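Local coordinates for protein alpha-galactosidase (Lactobacillus brevis, PDB 3MI6) that probably hydrolyses terminal, non-reducing alpha-D-galactose residues from alpha-galactosides, as a member of glycoside hydrolase family 36, at residues D[468-481]-D[519-533]. Sequence-based numbering, arbitrary orientation.
Sequences IESANLDYIKWDMN and YPNVLFESCASGGGR
Strands 475-478 and 523-526 are parallel neighbours, the fourth and fifth of the eight-stranded barrel, joined through helix 500-518. Leu523 N donates to Asp474 O (2.9 Å), Ile476 N to Leu523 O, Glu525 N to Ile476 O, and Trp478 N to Glu525 O. Inside the barrel, Tyr475 OH gives a weak hydrogen bond to Glu525 OE2 (2.9 Å), which lies in the ring plane, with the carboxylate turned 82° from the ring. Gln544 also bonds this carboxylate. On the outer face, Ile476 CG2 and Phe524 CD2 lie side by side (3.8 Å), next to Trp478 and packed against helix 500-518. Past the strand ends, Asp479, the predicted nucleophile, has CG anti to its own N (chi1 -157°), which brings the carboxylate beside Cys527 SG. Asp479 OD1 accepts Ser529 N through its syn lone pair (3.2 Å) and, on the anti side but tilted 32° out of the carboxylate plane, Met480 N, a bond modelled doubtfully short. Trp412 NE1 holds OD2. With an alanine here, Ser529 N and Trp412 NE1 would probably lose this acceptor. The selenomethionine Met480 lays CE over one face of the Arg533 guanidinium. Glu416 forms a salt bridge with Arg533 and accepts from Trp478 NE1. Lys477, on the inner face, forms a salt bridge through NZ with Asp367. Predicted catalytic and substrate-binding residues at the C-terminal ends of parallel strands are typical of a TIM-barrel glycosidase.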
loop_
_atom_site.group_PDB
_atom_site.type_symbol
_atom_site.label_atom_id
_atom_site.label_comp_id
_atom_site.label_asym_id
_atom_site.label_seq_id
_atom_site.Cartn_x
_atom_site.Cartn_y
_atom_site.Cartn_z
ATOM N N ILE D 468 4.382 -13.844 -54.983
ATOM C CA ILE D 468 3.301 -12.868 -55.002
ATOM C C ILE D 468 2.747 -12.718 -56.406
ATOM O O ILE D 468 1.533 -12.601 -56.581
ATOM C CB ILE D 468 3.781 -11.496 -54.525
ATOM C CG1 ILE D 468 4.133 -11.535 -53.040
ATOM C CG2 ILE D 468 2.729 -10.448 -54.775
ATOM C CD1 ILE D 468 4.878 -10.299 -52.568
ATOM N N GLU D 469 3.634 -12.724 -57.404
ATOM C CA GLU D 469 3.225 -12.633 -58.812
ATOM C C GLU D 469 2.598 -13.937 -59.297
ATOM O O GLU D 469 1.575 -13.941 -59.976
ATOM C CB GLU D 469 4.409 -12.260 -59.713
ATOM C CG GLU D 469 4.857 -10.795 -59.625
ATOM C CD GLU D 469 5.680 -10.354 -60.832
ATOM O OE1 GLU D 469 5.897 -11.185 -61.748
ATOM O OE2 GLU D 469 6.104 -9.177 -60.869
ATOM N N SER D 470 3.228 -15.042 -58.931
ATOM C CA SER D 470 2.798 -16.354 -59.369
ATOM C C SER D 470 1.421 -16.700 -58.807
ATOM O O SER D 470 0.546 -17.184 -59.529
ATOM C CB SER D 470 3.848 -17.394 -58.961
ATOM O OG SER D 470 3.395 -18.720 -59.152
ATOM N N ALA D 471 1.223 -16.427 -57.522
ATOM C CA ALA D 471 -0.001 -16.832 -56.838
ATOM C C ALA D 471 -0.973 -15.669 -56.527
ATOM O O ALA D 471 -2.000 -15.854 -55.850
ATOM C CB ALA D 471 0.348 -17.608 -55.578
ATOM N N ASN D 472 -0.640 -14.482 -57.033
ATOM C CA ASN D 472 -1.461 -13.276 -56.859
ATOM C C ASN D 472 -1.904 -13.043 -55.420
ATOM O O ASN D 472 -3.088 -12.887 -55.125
ATOM C CB ASN D 472 -2.662 -13.298 -57.808
ATOM C CG ASN D 472 -2.249 -13.538 -59.246
ATOM O OD1 ASN D 472 -1.787 -12.618 -59.946
ATOM N ND2 ASN D 472 -2.391 -14.784 -59.693
ATOM N N LEU D 473 -0.928 -13.005 -54.531
ATOM C CA LEU D 473 -1.194 -12.905 -53.114
ATOM C C LEU D 473 -1.865 -11.596 -52.713
ATOM O O LEU D 473 -1.546 -10.529 -53.222
ATOM C CB LEU D 473 0.106 -13.080 -52.350
ATOM C CG LEU D 473 0.762 -14.436 -52.565
ATOM C CD1 LEU D 473 2.055 -14.496 -51.782
ATOM C CD2 LEU D 473 -0.173 -15.558 -52.162
ATOM N N ASP D 474 -2.798 -11.684 -51.785
ATOM C CA ASP D 474 -3.441 -10.493 -51.283
ATOM C C ASP D 474 -2.824 -10.117 -49.955
ATOM O O ASP D 474 -3.017 -9.000 -49.466
ATOM C CB ASP D 474 -4.931 -10.742 -51.100
ATOM C CG ASP D 474 -5.640 -10.926 -52.406
ATOM O OD1 ASP D 474 -5.792 -9.919 -53.132
ATOM O OD2 ASP D 474 -6.036 -12.075 -52.701
ATOM N N TYR D 475 -2.055 -11.046 -49.395
ATOM C CA TYR D 475 -1.713 -11.008 -47.976
ATOM C C TYR D 475 -0.599 -11.997 -47.681
ATOM O O TYR D 475 -0.547 -13.077 -48.260
ATOM C CB TYR D 475 -2.971 -11.365 -47.179
ATOM C CG TYR D 475 -2.833 -11.679 -45.702
ATOM C CD1 TYR D 475 -2.441 -12.929 -45.271
ATOM C CD2 TYR D 475 -3.193 -10.746 -44.738
ATOM C CE1 TYR D 475 -2.358 -13.227 -43.917
ATOM C CE2 TYR D 475 -3.118 -11.035 -43.382
ATOM C CZ TYR D 475 -2.701 -12.278 -42.975
ATOM O OH TYR D 475 -2.620 -12.567 -41.622
ATOM N N ILE D 476 0.290 -11.614 -46.779
ATOM C CA ILE D 476 1.383 -12.470 -46.351
ATOM C C ILE D 476 1.525 -12.407 -44.822
ATOM O O ILE D 476 1.565 -11.336 -44.220
ATOM C CB ILE D 476 2.711 -12.091 -47.076
ATOM C CG1 ILE D 476 2.795 -12.793 -48.436
ATOM C CG2 ILE D 476 3.913 -12.457 -46.251
ATOM C CD1 ILE D 476 3.920 -12.310 -49.305
ATOM N N LYS D 477 1.542 -13.568 -44.191
ATOM C CA LYS D 477 1.888 -13.647 -42.789
ATOM C C LYS D 477 3.395 -13.876 -42.744
ATOM O O LYS D 477 3.898 -14.899 -43.201
ATOM C CB LYS D 477 1.123 -14.787 -42.110
ATOM C CG LYS D 477 1.160 -14.784 -40.580
ATOM C CD LYS D 477 0.338 -15.970 -40.050
ATOM C CE LYS D 477 0.480 -16.180 -38.546
ATOM N NZ LYS D 477 -0.261 -17.395 -38.043
ATOM N N TRP D 478 4.107 -12.896 -42.210
ATOM C CA TRP D 478 5.562 -12.930 -42.134
ATOM C C TRP D 478 5.986 -13.183 -40.686
ATOM O O TRP D 478 6.013 -12.275 -39.846
ATOM C CB TRP D 478 6.117 -11.607 -42.666
ATOM C CG TRP D 478 7.588 -11.370 -42.501
ATOM C CD1 TRP D 478 8.411 -11.908 -41.561
ATOM C CD2 TRP D 478 8.400 -10.488 -43.284
ATOM N NE1 TRP D 478 9.692 -11.424 -41.712
ATOM C CE2 TRP D 478 9.711 -10.547 -42.760
ATOM C CE3 TRP D 478 8.145 -9.650 -44.377
ATOM C CZ2 TRP D 478 10.763 -9.807 -43.290
ATOM C CZ3 TRP D 478 9.193 -8.909 -44.902
ATOM C CH2 TRP D 478 10.487 -8.994 -44.360
ATOM N N ASP D 479 6.319 -14.437 -40.411
ATOM C CA ASP D 479 6.571 -14.902 -39.057
ATOM C C ASP D 479 8.071 -14.865 -38.737
ATOM O O ASP D 479 8.884 -14.525 -39.591
ATOM C CB ASP D 479 6.018 -16.316 -38.926
ATOM C CG ASP D 479 5.716 -16.695 -37.503
ATOM O OD1 ASP D 479 6.192 -15.993 -36.580
ATOM O OD2 ASP D 479 4.993 -17.704 -37.313
HETATM N N MSE D 480 8.431 -15.216 -37.506
HETATM C CA MSE D 480 9.814 -15.150 -37.032
HETATM C C MSE D 480 9.888 -15.828 -35.657
HETATM O O MSE D 480 9.527 -15.221 -34.643
HETATM C CB MSE D 480 10.275 -13.691 -36.957
HETATM C CG MSE D 480 11.782 -13.506 -36.939
HETATM SE SE MSE D 480 12.609 -13.719 -35.175
HETATM C CE MSE D 480 12.084 -12.038 -34.308
ATOM N N ASN D 481 10.369 -17.074 -35.632
ATOM C CA ASN D 481 10.118 -17.992 -34.522
ATOM C C ASN D 481 11.279 -18.420 -33.612
ATOM O O ASN D 481 11.131 -19.351 -32.828
ATOM C CB ASN D 481 9.423 -19.251 -35.044
ATOM C CG ASN D 481 7.972 -19.010 -35.400
ATOM O OD1 ASN D 481 7.521 -19.331 -36.509
ATOM N ND2 ASN D 481 7.230 -18.429 -34.464
ATOM N N TYR D 519 4.780 -4.173 -54.511
ATOM C CA TYR D 519 3.456 -4.807 -54.514
ATOM C C TYR D 519 2.572 -4.231 -53.413
ATOM O O TYR D 519 2.195 -4.944 -52.485
ATOM C CB TYR D 519 3.583 -6.327 -54.326
ATOM C CG TYR D 519 4.580 -7.009 -55.257
ATOM C CD1 TYR D 519 4.176 -7.542 -56.478
ATOM C CD2 TYR D 519 5.921 -7.124 -54.909
ATOM C CE1 TYR D 519 5.077 -8.160 -57.323
ATOM C CE2 TYR D 519 6.822 -7.740 -55.745
ATOM C CZ TYR D 519 6.401 -8.259 -56.952
ATOM O OH TYR D 519 7.312 -8.875 -57.783
ATOM N N PRO D 520 2.242 -2.935 -53.515
ATOM C CA PRO D 520 1.578 -2.190 -52.433
ATOM C C PRO D 520 0.161 -2.650 -52.063
ATOM O O PRO D 520 -0.378 -2.133 -51.097
ATOM C CB PRO D 520 1.538 -0.751 -52.964
ATOM C CG PRO D 520 1.697 -0.879 -54.442
ATOM C CD PRO D 520 2.593 -2.062 -54.646
ATOM N N ASN D 521 -0.427 -3.592 -52.790
ATOM C CA ASN D 521 -1.789 -4.043 -52.479
ATOM C C ASN D 521 -1.780 -5.267 -51.582
ATOM O O ASN D 521 -2.826 -5.856 -51.278
ATOM C CB ASN D 521 -2.567 -4.348 -53.761
ATOM C CG ASN D 521 -2.773 -3.116 -54.615
ATOM O OD1 ASN D 521 -2.761 -1.982 -54.113
ATOM N ND2 ASN D 521 -2.958 -3.327 -55.915
ATOM N N VAL D 522 -0.583 -5.653 -51.179
ATOM C CA VAL D 522 -0.419 -6.817 -50.355
ATOM C C VAL D 522 -0.440 -6.362 -48.911
ATOM O O VAL D 522 0.337 -5.502 -48.498
ATOM C CB VAL D 522 0.899 -7.539 -50.669
ATOM C CG1 VAL D 522 1.234 -8.549 -49.575
ATOM C CG2 VAL D 522 0.827 -8.205 -52.035
ATOM N N LEU D 523 -1.369 -6.940 -48.163
ATOM C CA LEU D 523 -1.495 -6.737 -46.735
ATOM C C LEU D 523 -0.494 -7.636 -46.020
ATOM O O LEU D 523 -0.574 -8.858 -46.132
ATOM C CB LEU D 523 -2.908 -7.128 -46.329
ATOM C CG LEU D 523 -3.404 -6.909 -44.908
ATOM C CD1 LEU D 523 -2.957 -5.551 -44.362
ATOM C CD2 LEU D 523 -4.927 -7.047 -44.896
ATOM N N PHE D 524 0.459 -7.038 -45.309
ATOM C CA PHE D 524 1.388 -7.804 -44.483
ATOM C C PHE D 524 0.916 -7.802 -43.041
ATOM O O PHE D 524 0.754 -6.741 -42.432
ATOM C CB PHE D 524 2.812 -7.237 -44.554
ATOM C CG PHE D 524 3.492 -7.475 -45.858
ATOM C CD1 PHE D 524 3.463 -6.523 -46.848
ATOM C CD2 PHE D 524 4.151 -8.659 -46.100
ATOM C CE1 PHE D 524 4.075 -6.744 -48.055
ATOM C CE2 PHE D 524 4.768 -8.890 -47.320
ATOM C CZ PHE D 524 4.734 -7.926 -48.295
ATOM N N GLU D 525 0.668 -8.999 -42.520
ATOM C CA GLU D 525 0.483 -9.202 -41.091
ATOM C C GLU D 525 1.824 -9.618 -40.532
ATOM O O GLU D 525 2.361 -10.642 -40.904
ATOM C CB GLU D 525 -0.603 -10.255 -40.776
ATOM C CG GLU D 525 -0.897 -10.389 -39.263
ATOM C CD GLU D 525 -2.331 -10.870 -38.905
ATOM O OE1 GLU D 525 -2.478 -11.553 -37.857
ATOM O OE2 GLU D 525 -3.309 -10.564 -39.639
ATOM N N SER D 526 2.372 -8.784 -39.661
ATOM C CA SER D 526 3.633 -9.068 -38.990
ATOM C C SER D 526 3.444 -10.164 -37.925
ATOM O O SER D 526 2.353 -10.317 -37.357
ATOM C CB SER D 526 4.180 -7.779 -38.385
ATOM O OG SER D 526 4.432 -7.947 -37.016
ATOM N N CYS D 527 4.485 -10.951 -37.671
ATOM C CA CYS D 527 4.369 -12.028 -36.698
ATOM C C CYS D 527 5.723 -12.371 -36.117
ATOM O O CYS D 527 6.737 -12.184 -36.769
ATOM C CB CYS D 527 3.751 -13.264 -37.355
ATOM S SG CYS D 527 3.306 -14.595 -36.217
ATOM N N ALA D 528 5.732 -12.856 -34.882
ATOM C CA ALA D 528 6.956 -13.328 -34.234
ATOM C C ALA D 528 6.582 -14.262 -33.093
ATOM O O ALA D 528 6.665 -13.877 -31.923
ATOM C CB ALA D 528 7.794 -12.168 -33.716
ATOM N N SER D 529 6.173 -15.487 -33.441
ATOM C CA SER D 529 5.673 -16.436 -32.455
ATOM C C SER D 529 4.539 -15.770 -31.684
ATOM O O SER D 529 4.432 -15.905 -30.463
ATOM C CB SER D 529 6.783 -16.845 -31.480
ATOM O OG SER D 529 7.610 -17.850 -32.021
ATOM N N GLY D 530 3.688 -15.044 -32.398
ATOM C CA GLY D 530 2.725 -14.175 -31.749
ATOM C C GLY D 530 3.331 -12.799 -31.656
ATOM O O GLY D 530 3.810 -12.279 -32.658
ATOM N N GLY D 531 3.350 -12.213 -30.465
ATOM C CA GLY D 531 3.716 -10.809 -30.336
ATOM C C GLY D 531 5.148 -10.474 -29.943
ATOM O O GLY D 531 5.381 -9.545 -29.182
ATOM N N GLY D 532 6.106 -11.217 -30.486
ATOM C CA GLY D 532 7.500 -11.048 -30.131
ATOM C C GLY D 532 8.185 -9.888 -30.838
ATOM O O GLY D 532 9.348 -9.600 -30.578
ATOM N N ARG D 533 7.481 -9.231 -31.752
ATOM C CA ARG D 533 8.012 -8.021 -32.376
ATOM C C ARG D 533 6.952 -6.943 -32.481
ATOM O O ARG D 533 7.037 -6.070 -33.322
ATOM C CB ARG D 533 8.592 -8.320 -33.755
ATOM C CG ARG D 533 10.077 -8.548 -33.746
ATOM C CD ARG D 533 10.712 -7.918 -34.948
ATOM N NE ARG D 533 10.361 -8.595 -36.200
ATOM C CZ ARG D 533 11.195 -9.358 -36.905
ATOM N NH1 ARG D 533 12.442 -9.565 -36.479
ATOM N NH2 ARG D 533 10.774 -9.916 -38.031
#